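Long-range contacts in phosphotriesterase homology protein (Escherichia coli, PDB 1BF6), which catalyses the zinc-dependent hydrolysis of carboxylic esters, including phosphorylated glyceryl acetates, a dibutyl glycerol derivative and aromatic acetates and propionates: residues 186-190 with 215-221; 225-229 with 268-273; 56-60 with 103-107; 206-210 with 221-225. The contacts are given in a common frame with arbitrary orientation. Numbering follows the deposited sequence.

Contact 1: residues 186-190 with 215-221; sequences CDLKD and YYPDEKR. With SO4 (sulfate ion), chain F; SO4 (sulfate ion), chain E.
Tyr216, Leu188 and Asp187 bury the most surface where the loop 186-190 lies against the start of helix 218-230. Tyr216 and the N-cap Pro217 are extended, and the helix runs from Asp218. CA atoms pair as Leu188-Tyr216 (5.3 Å), Asp187-Arg221 (6.2 Å) and Asp190-Lys220 (7.6 Å). Tyr216, chi1 t, lays one ring face against the loop backbone: Leu188 C is 3.6 Å from Tyr216 CG, and Lys189 CA 3.3 Å from Tyr216 CE1. Tyr216 OH donates to Asp190 OD1 at 2.6 Å. Leu188, an mt rotamer, brings CD2 to 3.6 Å from Tyr215 CB; a water donates to Leu188 O (2.8 Å) and weakly to Tyr215 O (3.4 Å). Asp187, chi1 p, is salt-bridged to Arg221 (Asp187 OD2 to Arg221 NE 3.0 Å), while its OD1 is hydrogen-bonded to Thr209. Arg221 NH1 also pairs with Asp218 OD1 at 2.9 Å. This is a loop packed on the start of a helix at the C-terminal ends of the TIM-barrel strands, where the metal site lies, the Leu188 side chain about 4 Å from that of zinc ligand His185. The chemistry implies a charge network at the buried end and a neutral-to-charged hydrogen bond at the exposed one.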
loop_
_atom_site.group_PDB
_atom_site.type_symbol
_atom_site.label_atom_id
_atom_site.label_comp_id
_atom_site.label_asym_id
_atom_site.label_seq_id
_atom_site.Cartn_x
_atom_site.Cartn_y
_atom_site.Cartn_z
ATOM N N CYS A 186 -6.536 -5.535 -4.887
ATOM C CA CYS A 186 -7.092 -6.321 -5.984
ATOM C C CYS A 186 -7.818 -7.555 -5.461
ATOM O O CYS A 186 -8.423 -8.296 -6.235
ATOM C CB CYS A 186 -5.983 -6.781 -6.935
ATOM S SG CYS A 186 -5.105 -5.451 -7.776
ATOM N N ASP A 187 -7.801 -7.718 -4.139
ATOM C CA ASP A 187 -8.380 -8.889 -3.477
ATOM C C ASP A 187 -9.641 -8.664 -2.613
ATOM O O ASP A 187 -9.740 -9.195 -1.508
ATOM C CB ASP A 187 -7.279 -9.558 -2.635
ATOM C CG ASP A 187 -6.784 -8.669 -1.492
ATOM O OD1 ASP A 187 -6.953 -7.425 -1.562
ATOM O OD2 ASP A 187 -6.215 -9.201 -0.506
ATOM N N LEU A 188 -10.607 -7.906 -3.123
ATOM C CA LEU A 188 -11.853 -7.664 -2.386
ATOM C C LEU A 188 -13.076 -8.284 -3.074
ATOM O O LEU A 188 -14.214 -8.105 -2.642
ATOM C CB LEU A 188 -12.047 -6.166 -2.122
ATOM C CG LEU A 188 -11.136 -5.614 -1.026
ATOM C CD1 LEU A 188 -11.108 -4.088 -1.027
ATOM C CD2 LEU A 188 -11.595 -6.149 0.313
ATOM N N LYS A 189 -12.820 -9.061 -4.123
ATOM C CA LYS A 189 -13.857 -9.752 -4.885
ATOM C C LYS A 189 -13.166 -10.711 -5.858
ATOM O O LYS A 189 -11.934 -10.686 -5.978
ATOM C CB LYS A 189 -14.712 -8.752 -5.676
ATOM C CG LYS A 189 -13.969 -8.066 -6.805
ATOM C CD LYS A 189 -14.909 -7.289 -7.685
ATOM C CE LYS A 189 -14.139 -6.467 -8.694
ATOM N NZ LYS A 189 -15.063 -5.634 -9.495
ATOM N N ASP A 190 -13.947 -11.588 -6.495
ATOM C CA ASP A 190 -13.417 -12.522 -7.489
ATOM C C ASP A 190 -12.974 -11.544 -8.568
ATOM O O ASP A 190 -13.803 -10.911 -9.220
ATOM C CB ASP A 190 -14.518 -13.464 -8.008
ATOM C CG ASP A 190 -14.999 -14.476 -6.943
ATOM O OD1 ASP A 190 -14.371 -14.581 -5.872
ATOM O OD2 ASP A 190 -16.012 -15.175 -7.185
ATOM N N TYR A 215 -15.393 -8.491 4.120
ATOM C CA TYR A 215 -15.465 -7.871 2.798
ATOM C C TYR A 215 -15.343 -8.976 1.758
ATOM O O TYR A 215 -16.117 -9.048 0.801
ATOM C CB TYR A 215 -14.302 -6.893 2.588
ATOM C CG TYR A 215 -14.401 -5.573 3.323
ATOM C CD1 TYR A 215 -15.614 -4.886 3.420
ATOM C CD2 TYR A 215 -13.259 -4.977 3.868
ATOM C CE1 TYR A 215 -15.684 -3.635 4.034
ATOM C CE2 TYR A 215 -13.314 -3.733 4.482
ATOM C CZ TYR A 215 -14.525 -3.065 4.562
ATOM O OH TYR A 215 -14.576 -1.823 5.159
ATOM N N TYR A 216 -14.370 -9.856 1.984
ATOM C CA TYR A 216 -14.071 -10.960 1.075
ATOM C C TYR A 216 -13.299 -11.998 1.899
ATOM O O TYR A 216 -12.443 -11.633 2.705
ATOM C CB TYR A 216 -13.199 -10.409 -0.059
ATOM C CG TYR A 216 -12.971 -11.328 -1.230
ATOM C CD1 TYR A 216 -14.020 -11.704 -2.065
ATOM C CD2 TYR A 216 -11.691 -11.787 -1.529
ATOM C CE1 TYR A 216 -13.791 -12.520 -3.175
ATOM C CE2 TYR A 216 -11.455 -12.588 -2.629
ATOM C CZ TYR A 216 -12.498 -12.950 -3.445
ATOM O OH TYR A 216 -12.244 -13.735 -4.543
ATOM N N PRO A 217 -13.585 -13.296 1.706
ATOM C CA PRO A 217 -12.877 -14.327 2.480
ATOM C C PRO A 217 -11.440 -14.685 2.072
ATOM O O PRO A 217 -11.127 -14.803 0.884
ATOM C CB PRO A 217 -13.820 -15.525 2.383
ATOM C CG PRO A 217 -14.424 -15.375 1.027
ATOM C CD PRO A 217 -14.664 -13.886 0.886
ATOM N N ASP A 218 -10.581 -14.868 3.074
ATOM C CA ASP A 218 -9.178 -15.254 2.863
ATOM C C ASP A 218 -9.076 -16.534 2.029
ATOM O O ASP A 218 -8.107 -16.719 1.282
ATOM C CB ASP A 218 -8.441 -15.467 4.195
ATOM C CG ASP A 218 -7.922 -14.177 4.813
ATOM O OD1 ASP A 218 -7.850 -13.129 4.124
ATOM O OD2 ASP A 218 -7.566 -14.209 6.010
ATOM N N GLU A 219 -10.056 -17.425 2.181
ATOM C CA GLU A 219 -10.080 -18.675 1.424
ATOM C C GLU A 219 -10.109 -18.383 -0.079
ATOM O O GLU A 219 -9.498 -19.098 -0.879
ATOM C CB GLU A 219 -11.306 -19.513 1.810
ATOM C CG GLU A 219 -11.424 -20.813 1.020
ATOM C CD GLU A 219 -12.675 -21.624 1.363
ATOM O OE1 GLU A 219 -13.505 -21.145 2.175
ATOM O OE2 GLU A 219 -12.828 -22.744 0.812
ATOM N N LYS A 220 -10.832 -17.331 -0.457
ATOM C CA LYS A 220 -10.925 -16.940 -1.855
ATOM C C LYS A 220 -9.676 -16.189 -2.317
ATOM O O LYS A 220 -9.315 -16.266 -3.486
ATOM C CB LYS A 220 -12.198 -16.149 -2.113
ATOM C CG LYS A 220 -13.440 -17.004 -1.993
ATOM C CD LYS A 220 -14.687 -16.275 -2.443
ATOM C CE LYS A 220 -15.883 -17.221 -2.391
ATOM N NZ LYS A 220 -17.110 -16.624 -2.988
ATOM N N ARG A 221 -9.017 -15.486 -1.398
ATOM C CA ARG A 221 -7.766 -14.793 -1.714
ATOM C C ARG A 221 -6.740 -15.902 -2.018
ATOM O O ARG A 221 -5.985 -15.825 -2.994
ATOM C CB ARG A 221 -7.268 -13.951 -0.521
ATOM C CG ARG A 221 -8.141 -12.737 -0.161
ATOM C CD ARG A 221 -7.478 -11.883 0.913
ATOM N NE ARG A 221 -8.238 -10.652 1.134
ATOM C CZ ARG A 221 -9.315 -10.547 1.913
ATOM N NH1 ARG A 221 -9.773 -11.596 2.593
ATOM N NH2 ARG A 221 -10.010 -9.413 1.924
HETATM S S SO4 F . -11.551 -0.429 6.678
HETATM O O1 SO4 F . -12.914 -0.306 7.189
HETATM O O2 SO4 F . -10.757 0.808 7.083
HETATM O O3 SO4 F . -10.798 -1.661 7.252
HETATM O O4 SO4 F . -11.596 -0.606 5.163
HETATM S S SO4 E . -14.316 -3.225 -12.309
HETATM O O1 SO4 E . -15.741 -3.218 -11.989
HETATM O O2 SO4 E . -13.800 -1.789 -12.406
HETATM O O3 SO4 E . -13.464 -3.942 -11.225
HETATM O O4 SO4 E . -14.107 -3.991 -13.616
HETATM O O HOH W 1 -16.781 -9.211 -2.510
#

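Contact 2: residues 225-229 with 268-273; sequences LHALR and LRQSGF
Two neighbouring outer helices of the barrel meet here through a mixed aromatic, apolar and polar contact: residues 225-229 are helical, within helix 218-230, and residues 268-273 carry the end of helix 259-270 and the turn after it. The nearest CA pairs are His226-Phe273 at 8.1 Å and Leu225-Leu268 at 8.7 Å, so side chains fill the gap. Phe273, chi1 -89°, is wedged between His226, Arg229 and Leu225. Its edge points at the face of the His226 ring in a T-shaped stack, centroids 4.8 Å apart and planes at 74°, with Phe273 CE1 3.6 Å from His226 NE2. Over the face of Phe273 lies the extended Arg229 side chain (chi1 to chi3 all t), whose CD makes a CH-pi contact 3.6 Å from the ring centroid; its NE is salt-bridged to Asp277. The turn is a Schellman motif: Gly272 has phi 129°, Phe273 N bonds back to Leu268 O at 3.3 Å and Gly272 N to Arg269 O at 3.0 Å. Ser271, chi1 p, donates from OG to Leu268 O at 2.7 Å and accepts from His226, NE2 to Ser271 OG 2.7 Å, so the histidine joins a bond chain into the helix end. Deeper in, Leu225 CB is 3.8 Å from Phe273 CZ, and Leu225 CD1 is 4.0 Å from Leu268 CD2, while Leu225 also rests on Val237 of the barrel strand 237-239.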
loop_
_atom_site.group_PDB
_atom_site.type_symbol
_atom_site.label_atom_id
_atom_site.label_comp_id
_atom_site.label_asym_id
_atom_site.label_seq_id
_atom_site.Cartn_x
_atom_site.Cartn_y
_atom_site.Cartn_z
ATOM N N LEU A 225 -4.557 -16.625 -5.359
ATOM C CA LEU A 225 -3.100 -16.734 -5.356
ATOM C C LEU A 225 -2.666 -18.017 -6.077
ATOM O O LEU A 225 -1.686 -18.013 -6.818
ATOM C CB LEU A 225 -2.534 -16.671 -3.941
ATOM C CG LEU A 225 -2.597 -15.288 -3.293
ATOM C CD1 LEU A 225 -2.126 -15.362 -1.841
ATOM C CD2 LEU A 225 -1.737 -14.291 -4.094
ATOM N N HIS A 226 -3.425 -19.096 -5.896
ATOM C CA HIS A 226 -3.118 -20.359 -6.564
ATOM C C HIS A 226 -3.221 -20.228 -8.081
ATOM O O HIS A 226 -2.415 -20.801 -8.814
ATOM C CB HIS A 226 -4.040 -21.482 -6.072
ATOM C CG HIS A 226 -3.549 -22.152 -4.827
ATOM N ND1 HIS A 226 -2.748 -23.274 -4.856
ATOM C CD2 HIS A 226 -3.679 -21.818 -3.521
ATOM C CE1 HIS A 226 -2.400 -23.596 -3.624
ATOM N NE2 HIS A 226 -2.950 -22.727 -2.796
ATOM N N ALA A 227 -4.205 -19.464 -8.551
ATOM C CA ALA A 227 -4.399 -19.250 -9.989
ATOM C C ALA A 227 -3.158 -18.555 -10.562
ATOM O O ALA A 227 -2.689 -18.895 -11.647
ATOM C CB ALA A 227 -5.651 -18.404 -10.241
ATOM N N LEU A 228 -2.611 -17.614 -9.802
ATOM C CA LEU A 228 -1.421 -16.876 -10.216
ATOM C C LEU A 228 -0.184 -17.774 -10.179
ATOM O O LEU A 228 0.622 -17.776 -11.107
ATOM C CB LEU A 228 -1.241 -15.631 -9.340
ATOM C CG LEU A 228 -2.450 -14.683 -9.450
ATOM C CD1 LEU A 228 -2.240 -13.460 -8.570
ATOM C CD2 LEU A 228 -2.698 -14.288 -10.902
ATOM N N ARG A 229 -0.068 -18.572 -9.128
ATOM C CA ARG A 229 1.043 -19.505 -9.005
ATOM C C ARG A 229 1.009 -20.531 -10.152
ATOM O O ARG A 229 2.050 -20.840 -10.746
ATOM C CB ARG A 229 0.958 -20.236 -7.663
ATOM C CG ARG A 229 2.045 -21.276 -7.474
ATOM C CD ARG A 229 1.841 -22.016 -6.176
ATOM N NE ARG A 229 2.884 -23.009 -5.966
ATOM C CZ ARG A 229 2.654 -24.305 -5.819
ATOM N NH1 ARG A 229 1.411 -24.767 -5.860
ATOM N NH2 ARG A 229 3.669 -25.136 -5.641
ATOM N N LEU A 268 -1.726 -20.690 3.531
ATOM C CA LEU A 268 -1.287 -20.695 2.142
ATOM C C LEU A 268 -0.320 -21.877 1.935
ATOM O O LEU A 268 -0.450 -22.633 0.974
ATOM C CB LEU A 268 -0.592 -19.368 1.816
ATOM C CG LEU A 268 -0.301 -19.091 0.340
ATOM C CD1 LEU A 268 -1.589 -19.188 -0.463
ATOM C CD2 LEU A 268 0.329 -17.705 0.190
ATOM N N ARG A 269 0.643 -22.035 2.836
ATOM C CA ARG A 269 1.585 -23.148 2.732
ATOM C C ARG A 269 0.836 -24.487 2.857
ATOM O O ARG A 269 1.120 -25.445 2.128
ATOM C CB ARG A 269 2.685 -23.045 3.791
ATOM C CG ARG A 269 3.725 -21.956 3.524
ATOM C CD ARG A 269 4.939 -22.104 4.411
ATOM N NE ARG A 269 4.577 -22.046 5.827
ATOM C CZ ARG A 269 4.877 -21.044 6.649
ATOM N NH1 ARG A 269 5.590 -20.006 6.228
ATOM N NH2 ARG A 269 4.477 -21.096 7.917
ATOM N N GLN A 270 -0.165 -24.530 3.734
ATOM C CA GLN A 270 -0.957 -25.746 3.921
ATOM C C GLN A 270 -1.707 -26.119 2.648
ATOM O O GLN A 270 -1.832 -27.300 2.318
ATOM C CB GLN A 270 -1.923 -25.591 5.106
ATOM C CG GLN A 270 -1.217 -25.582 6.469
ATOM C CD GLN A 270 -2.010 -24.865 7.563
ATOM O OE1 GLN A 270 -3.232 -24.667 7.455
ATOM N NE2 GLN A 270 -1.310 -24.457 8.620
ATOM N N SER A 271 -2.155 -25.112 1.899
ATOM C CA SER A 271 -2.872 -25.359 0.655
ATOM C C SER A 271 -1.939 -25.764 -0.487
ATOM O O SER A 271 -2.408 -26.058 -1.588
ATOM C CB SER A 271 -3.698 -24.130 0.244
ATOM O OG SER A 271 -2.865 -23.035 -0.094
ATOM N N GLY A 272 -0.626 -25.727 -0.251
ATOM C CA GLY A 272 0.307 -26.134 -1.297
ATOM C C GLY A 272 1.483 -25.251 -1.700
ATOM O O GLY A 272 2.347 -25.705 -2.450
ATOM N N PHE A 273 1.533 -24.007 -1.233
ATOM C CA PHE A 273 2.630 -23.102 -1.591
ATOM C C PHE A 273 3.924 -23.462 -0.876
ATOM O O PHE A 273 3.932 -23.675 0.337
ATOM C CB PHE A 273 2.289 -21.650 -1.220
ATOM C CG PHE A 273 1.571 -20.870 -2.296
ATOM C CD1 PHE A 273 0.422 -21.363 -2.900
ATOM C CD2 PHE A 273 2.017 -19.592 -2.647
ATOM C CE1 PHE A 273 -0.288 -20.589 -3.842
ATOM C CE2 PHE A 273 1.322 -18.811 -3.586
ATOM C CZ PHE A 273 0.167 -19.310 -4.183
#

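Contact 3: residues 56-60 with 103-107; sequences RYMGR and EMVDE
Segment 56-60 is an irregular turn between strand 47-52 and helix 62-72, with Gly59 at positive phi (99°) and Gly59 N bonded to Arg56 O at 3.2 Å; segment 103-107 is a turn of helix 97-109, with Glu107 N to Glu103 O at 3.0 Å. The backbones stay apart, the nearest CA pair being Arg56-Glu107 at 9.7 Å, so long side chains and water span the gap. Arg60 (chi1 and chi2 t, chi3 p) meets Glu107 in a two-pronged salt bridge: NH2 to Glu107 OE2 2.8 Å and NH1 to Glu107 OE1 3.0 Å. Both ends have further partners, Arg60 NE with Asp113 and Glu107 OE1 with Thr80. One water accepts from Arg56 NH1 (2.9 Å) and donates to Glu103 OE2 (2.7 Å) and Glu107 OE2 (2.8 Å); a second accepts from Arg56 N (3.0 Å) and donates to Glu107 OE1 (2.8 Å). A third lies 2.8 Å from Tyr57 OH and bonds weakly to Glu103 OE2 at 2.7 Å, while Glu103 OE1 binds Tyr82. Such a bidentate arginine-glutamate pair ties a loop following a TIM-barrel strand to an outer helix, with the Arg60 side chain about 8 Å from that of zinc ligand His13.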
loop_
_atom_site.group_PDB
_atom_site.type_symbol
_atom_site.label_atom_id
_atom_site.label_comp_id
_atom_site.label_asym_id
_atom_site.label_seq_id
_atom_site.Cartn_x
_atom_site.Cartn_y
_atom_site.Cartn_z
ATOM N N ARG A 56 -0.108 12.943 3.245
ATOM C CA ARG A 56 -0.354 14.092 4.112
ATOM C C ARG A 56 -1.745 14.294 4.713
ATOM O O ARG A 56 -1.897 14.289 5.936
ATOM C CB ARG A 56 0.116 15.394 3.452
ATOM C CG ARG A 56 -0.004 16.576 4.387
ATOM C CD ARG A 56 0.725 17.796 3.867
ATOM N NE ARG A 56 0.444 18.951 4.713
ATOM C CZ ARG A 56 0.943 20.167 4.519
ATOM N NH1 ARG A 56 1.767 20.396 3.506
ATOM N NH2 ARG A 56 0.584 21.167 5.321
ATOM N N TYR A 57 -2.745 14.442 3.852
ATOM C CA TYR A 57 -4.105 14.702 4.291
ATOM C C TYR A 57 -4.938 13.504 4.736
ATOM O O TYR A 57 -6.163 13.593 4.884
ATOM C CB TYR A 57 -4.809 15.585 3.269
ATOM C CG TYR A 57 -4.061 16.896 3.080
ATOM C CD1 TYR A 57 -4.221 17.952 3.983
ATOM C CD2 TYR A 57 -3.132 17.054 2.040
ATOM C CE1 TYR A 57 -3.467 19.133 3.864
ATOM C CE2 TYR A 57 -2.381 18.229 1.915
ATOM C CZ TYR A 57 -2.552 19.258 2.827
ATOM O OH TYR A 57 -1.810 20.412 2.704
ATOM N N MET A 58 -4.247 12.389 4.962
ATOM C CA MET A 58 -4.856 11.173 5.474
ATOM C C MET A 58 -4.438 11.111 6.945
ATOM O O MET A 58 -4.836 10.205 7.684
ATOM C CB MET A 58 -4.334 9.936 4.731
ATOM C CG MET A 58 -4.988 9.682 3.380
ATOM S SD MET A 58 -4.121 8.418 2.419
ATOM C CE MET A 58 -4.808 6.893 3.161
ATOM N N GLY A 59 -3.640 12.082 7.373
ATOM C CA GLY A 59 -3.196 12.120 8.756
ATOM C C GLY A 59 -1.807 11.560 8.996
ATOM O O GLY A 59 -1.525 11.040 10.083
ATOM N N ARG A 60 -0.935 11.676 7.991
ATOM C CA ARG A 60 0.439 11.193 8.106
ATOM C C ARG A 60 1.170 11.907 9.242
ATOM O O ARG A 60 0.878 13.062 9.562
ATOM C CB ARG A 60 1.191 11.417 6.780
ATOM C CG ARG A 60 2.626 10.840 6.722
ATOM C CD ARG A 60 3.337 11.238 5.411
ATOM N NE ARG A 60 3.586 12.680 5.373
ATOM C CZ ARG A 60 3.606 13.422 4.266
ATOM N NH1 ARG A 60 3.410 12.873 3.074
ATOM N NH2 ARG A 60 3.755 14.735 4.366
ATOM N N GLU A 103 4.528 19.419 -5.339
ATOM C CA GLU A 103 4.413 19.059 -3.932
ATOM C C GLU A 103 4.926 17.639 -3.712
ATOM O O GLU A 103 5.709 17.398 -2.798
ATOM C CB GLU A 103 2.952 19.143 -3.476
ATOM C CG GLU A 103 2.736 18.749 -1.997
ATOM C CD GLU A 103 1.262 18.709 -1.596
ATOM O OE1 GLU A 103 0.397 18.958 -2.457
ATOM O OE2 GLU A 103 0.974 18.405 -0.419
ATOM N N MET A 104 4.490 16.710 -4.560
ATOM C CA MET A 104 4.913 15.313 -4.439
ATOM C C MET A 104 6.425 15.182 -4.640
ATOM O O MET A 104 7.098 14.519 -3.858
ATOM C CB MET A 104 4.132 14.430 -5.411
ATOM C CG MET A 104 2.646 14.299 -5.047
ATOM S SD MET A 104 1.740 13.190 -6.111
ATOM C CE MET A 104 0.680 14.267 -7.011
ATOM N N VAL A 105 6.969 15.887 -5.635
ATOM C CA VAL A 105 8.412 15.858 -5.891
ATOM C C VAL A 105 9.216 16.375 -4.687
ATOM O O VAL A 105 10.215 15.764 -4.313
ATOM C CB VAL A 105 8.791 16.673 -7.187
ATOM C CG1 VAL A 105 10.312 16.829 -7.290
ATOM C CG2 VAL A 105 8.237 15.985 -8.430
ATOM N N ASP A 106 8.773 17.466 -4.050
ATOM C CA ASP A 106 9.487 18.013 -2.901
ATOM C C ASP A 106 9.385 17.115 -1.664
ATOM O O ASP A 106 10.260 17.136 -0.807
ATOM C CB ASP A 106 8.986 19.412 -2.551
ATOM C CG ASP A 106 9.342 20.462 -3.610
ATOM O OD1 ASP A 106 10.067 20.164 -4.586
ATOM O OD2 ASP A 106 8.868 21.603 -3.456
ATOM N N GLU A 107 8.285 16.387 -1.540
ATOM C CA GLU A 107 8.127 15.497 -0.397
ATOM C C GLU A 107 9.099 14.326 -0.550
ATOM O O GLU A 107 9.610 13.806 0.445
ATOM C CB GLU A 107 6.675 15.032 -0.253
ATOM C CG GLU A 107 5.760 16.144 0.301
ATOM C CD GLU A 107 4.555 15.622 1.090
ATOM O OE1 GLU A 107 3.936 14.622 0.676
ATOM O OE2 GLU A 107 4.219 16.249 2.113
HETATM O O HOH W 2 1.290 13.743 0.702
HETATM O O HOH W 3 2.876 18.672 1.523
HETATM O O HOH W 4 -0.263 20.707 0.432
#

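Contact 4: residues 206-210 with 221-225; sequences QFDTI and RIAML
Phe207, closing strand 204-207, takes chi1 -78° (m) and chi2 56°, which sends its ring toward helix 218-230. Leu225, an mt rotamer, sets CD2 over the ring face, 3.7 Å from the Phe207 centroid and 7° off its normal, a CH-pi contact; at the ring edge Met224 CB is 3.5 Å from Phe207 CE2. The nearest CA pair is Phe207-Arg221, 7.3 Å. Beyond the strand the chain turns through Asp208 and Thr209. Arg221, chi1 m and then extended (chi2, chi3 t), reaches this turn and donates from NH2 to Thr209 OG1 at 3.0 Å, with NE adding a weak bond to Thr209 OG1 at 3.4 Å. Thr209, chi1 p, is also bonded to Asp187, and Arg221 is salt-bridged to Asp218 and Asp187. Ile210 CG1 lies 4.0 Å from Arg221 CD. This is the strand-to-helix half of a beta-alpha-beta unit of the barrel. Its chemistry implies an apolar seam beside a buried arginine whose charge is met by carboxylates.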
loop_
_atom_site.group_PDB
_atom_site.type_symbol
_atom_site.label_atom_id
_atom_site.label_comp_id
_atom_site.label_asym_id
_atom_site.label_seq_id
_atom_site.Cartn_x
_atom_site.Cartn_y
_atom_site.Cartn_z
ATOM N N GLN A 206 -1.596 -6.241 -5.832
ATOM C CA GLN A 206 -1.532 -6.508 -4.407
ATOM C C GLN A 206 -2.765 -7.147 -3.783
ATOM O O GLN A 206 -3.898 -6.803 -4.111
ATOM C CB GLN A 206 -1.207 -5.233 -3.648
ATOM C CG GLN A 206 0.195 -4.757 -3.878
ATOM C CD GLN A 206 0.473 -3.409 -3.280
ATOM O OE1 GLN A 206 -0.362 -2.820 -2.561
ATOM N NE2 GLN A 206 1.649 -2.885 -3.587
ATOM N N PHE A 207 -2.506 -8.166 -2.961
ATOM C CA PHE A 207 -3.533 -8.852 -2.187
ATOM C C PHE A 207 -3.162 -8.278 -0.821
ATOM O O PHE A 207 -2.376 -8.867 -0.063
ATOM C CB PHE A 207 -3.343 -10.382 -2.221
ATOM C CG PHE A 207 -3.808 -11.037 -3.510
ATOM C CD1 PHE A 207 -3.310 -10.627 -4.754
ATOM C CD2 PHE A 207 -4.742 -12.076 -3.481
ATOM C CE1 PHE A 207 -3.741 -11.240 -5.944
ATOM C CE2 PHE A 207 -5.177 -12.692 -4.661
ATOM C CZ PHE A 207 -4.675 -12.272 -5.899
ATOM N N ASP A 208 -3.665 -7.073 -0.553
ATOM C CA ASP A 208 -3.349 -6.343 0.682
ATOM C C ASP A 208 -4.485 -6.134 1.687
ATOM O O ASP A 208 -4.358 -5.291 2.583
ATOM C CB ASP A 208 -2.730 -4.976 0.347
ATOM C CG ASP A 208 -3.562 -4.181 -0.651
ATOM O OD1 ASP A 208 -4.794 -4.373 -0.707
ATOM O OD2 ASP A 208 -2.969 -3.384 -1.414
ATOM N N THR A 209 -5.589 -6.854 1.516
ATOM C CA THR A 209 -6.711 -6.746 2.448
ATOM C C THR A 209 -6.886 -8.089 3.191
ATOM O O THR A 209 -7.991 -8.455 3.619
ATOM C CB THR A 209 -8.020 -6.331 1.740
ATOM O OG1 THR A 209 -8.358 -7.277 0.719
ATOM C CG2 THR A 209 -7.877 -4.927 1.109
ATOM N N ILE A 210 -5.775 -8.812 3.318
ATOM C CA ILE A 210 -5.752 -10.102 4.003
ATOM C C ILE A 210 -6.287 -9.929 5.421
ATOM O O ILE A 210 -5.856 -9.027 6.139
ATOM C CB ILE A 210 -4.314 -10.660 4.037
ATOM C CG1 ILE A 210 -3.922 -11.156 2.638
ATOM C CG2 ILE A 210 -4.183 -11.783 5.073
ATOM C CD1 ILE A 210 -2.414 -11.258 2.422
ATOM N N ARG A 221 -9.017 -15.486 -1.398
ATOM C CA ARG A 221 -7.766 -14.793 -1.714
ATOM C C ARG A 221 -6.740 -15.902 -2.018
ATOM O O ARG A 221 -5.985 -15.825 -2.994
ATOM C CB ARG A 221 -7.268 -13.951 -0.521
ATOM C CG ARG A 221 -8.141 -12.737 -0.161
ATOM C CD ARG A 221 -7.478 -11.883 0.913
ATOM N NE ARG A 221 -8.238 -10.652 1.134
ATOM C CZ ARG A 221 -9.315 -10.547 1.913
ATOM N NH1 ARG A 221 -9.773 -11.596 2.593
ATOM N NH2 ARG A 221 -10.010 -9.413 1.924
ATOM N N ILE A 222 -6.749 -16.951 -1.194
ATOM C CA ILE A 222 -5.841 -18.085 -1.376
ATOM C C ILE A 222 -6.082 -18.755 -2.733
ATOM O O ILE A 222 -5.122 -19.053 -3.450
ATOM C CB ILE A 222 -5.954 -19.098 -0.179
ATOM C CG1 ILE A 222 -5.198 -18.531 1.030
ATOM C CG2 ILE A 222 -5.411 -20.473 -0.567
ATOM C CD1 ILE A 222 -5.448 -19.274 2.331
ATOM N N ALA A 223 -7.350 -18.925 -3.111
ATOM C CA ALA A 223 -7.699 -19.540 -4.394
ATOM C C ALA A 223 -7.150 -18.687 -5.557
ATOM O O ALA A 223 -6.642 -19.232 -6.540
ATOM C CB ALA A 223 -9.195 -19.706 -4.514
ATOM N N MET A 224 -7.244 -17.359 -5.434
ATOM C CA MET A 224 -6.727 -16.472 -6.479
ATOM C C MET A 224 -5.207 -16.547 -6.519
ATOM O O MET A 224 -4.622 -16.560 -7.600
ATOM C CB MET A 224 -7.195 -15.017 -6.289
ATOM C CG MET A 224 -8.663 -14.796 -6.632
ATOM S SD MET A 224 -9.052 -13.091 -7.161
ATOM C CE MET A 224 -8.961 -12.250 -5.606
ATOM N N LEU A 225 -4.557 -16.625 -5.359
ATOM C CA LEU A 225 -3.100 -16.734 -5.356
ATOM C C LEU A 225 -2.666 -18.017 -6.077
ATOM O O LEU A 225 -1.686 -18.013 -6.818
ATOM C CB LEU A 225 -2.534 -16.671 -3.941
ATOM C CG LEU A 225 -2.597 -15.288 -3.293
ATOM C CD1 LEU A 225 -2.126 -15.362 -1.841
ATOM C CD2 LEU A 225 -1.737 -14.291 -4.094
#

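Overall arrangement
Contacts 1, 2 and 4 all use helix 218-230, with Arg221 shared by contacts 1 and 4 and Leu225 by contacts 4 and 2. Contacts 1 and 4, with centres 6 Å apart, are also joined by Asp187 OD1 to Thr209 OG1, 2.7 Å, a probable hydrogen bond; the centre of contact 2 is 10 Å from that of contact 4. The series thus runs from the catalytic end, where the Thr209 side chain is about 7 Å from a zinc ion and that of Leu188 about 8 Å, to the outer helices at contact 2. Contact 3 lies on the opposite side of the chain's centre, its centre 30 Å from that of contact 1; the Arg60 side chain is about 12 Å from a zinc ion.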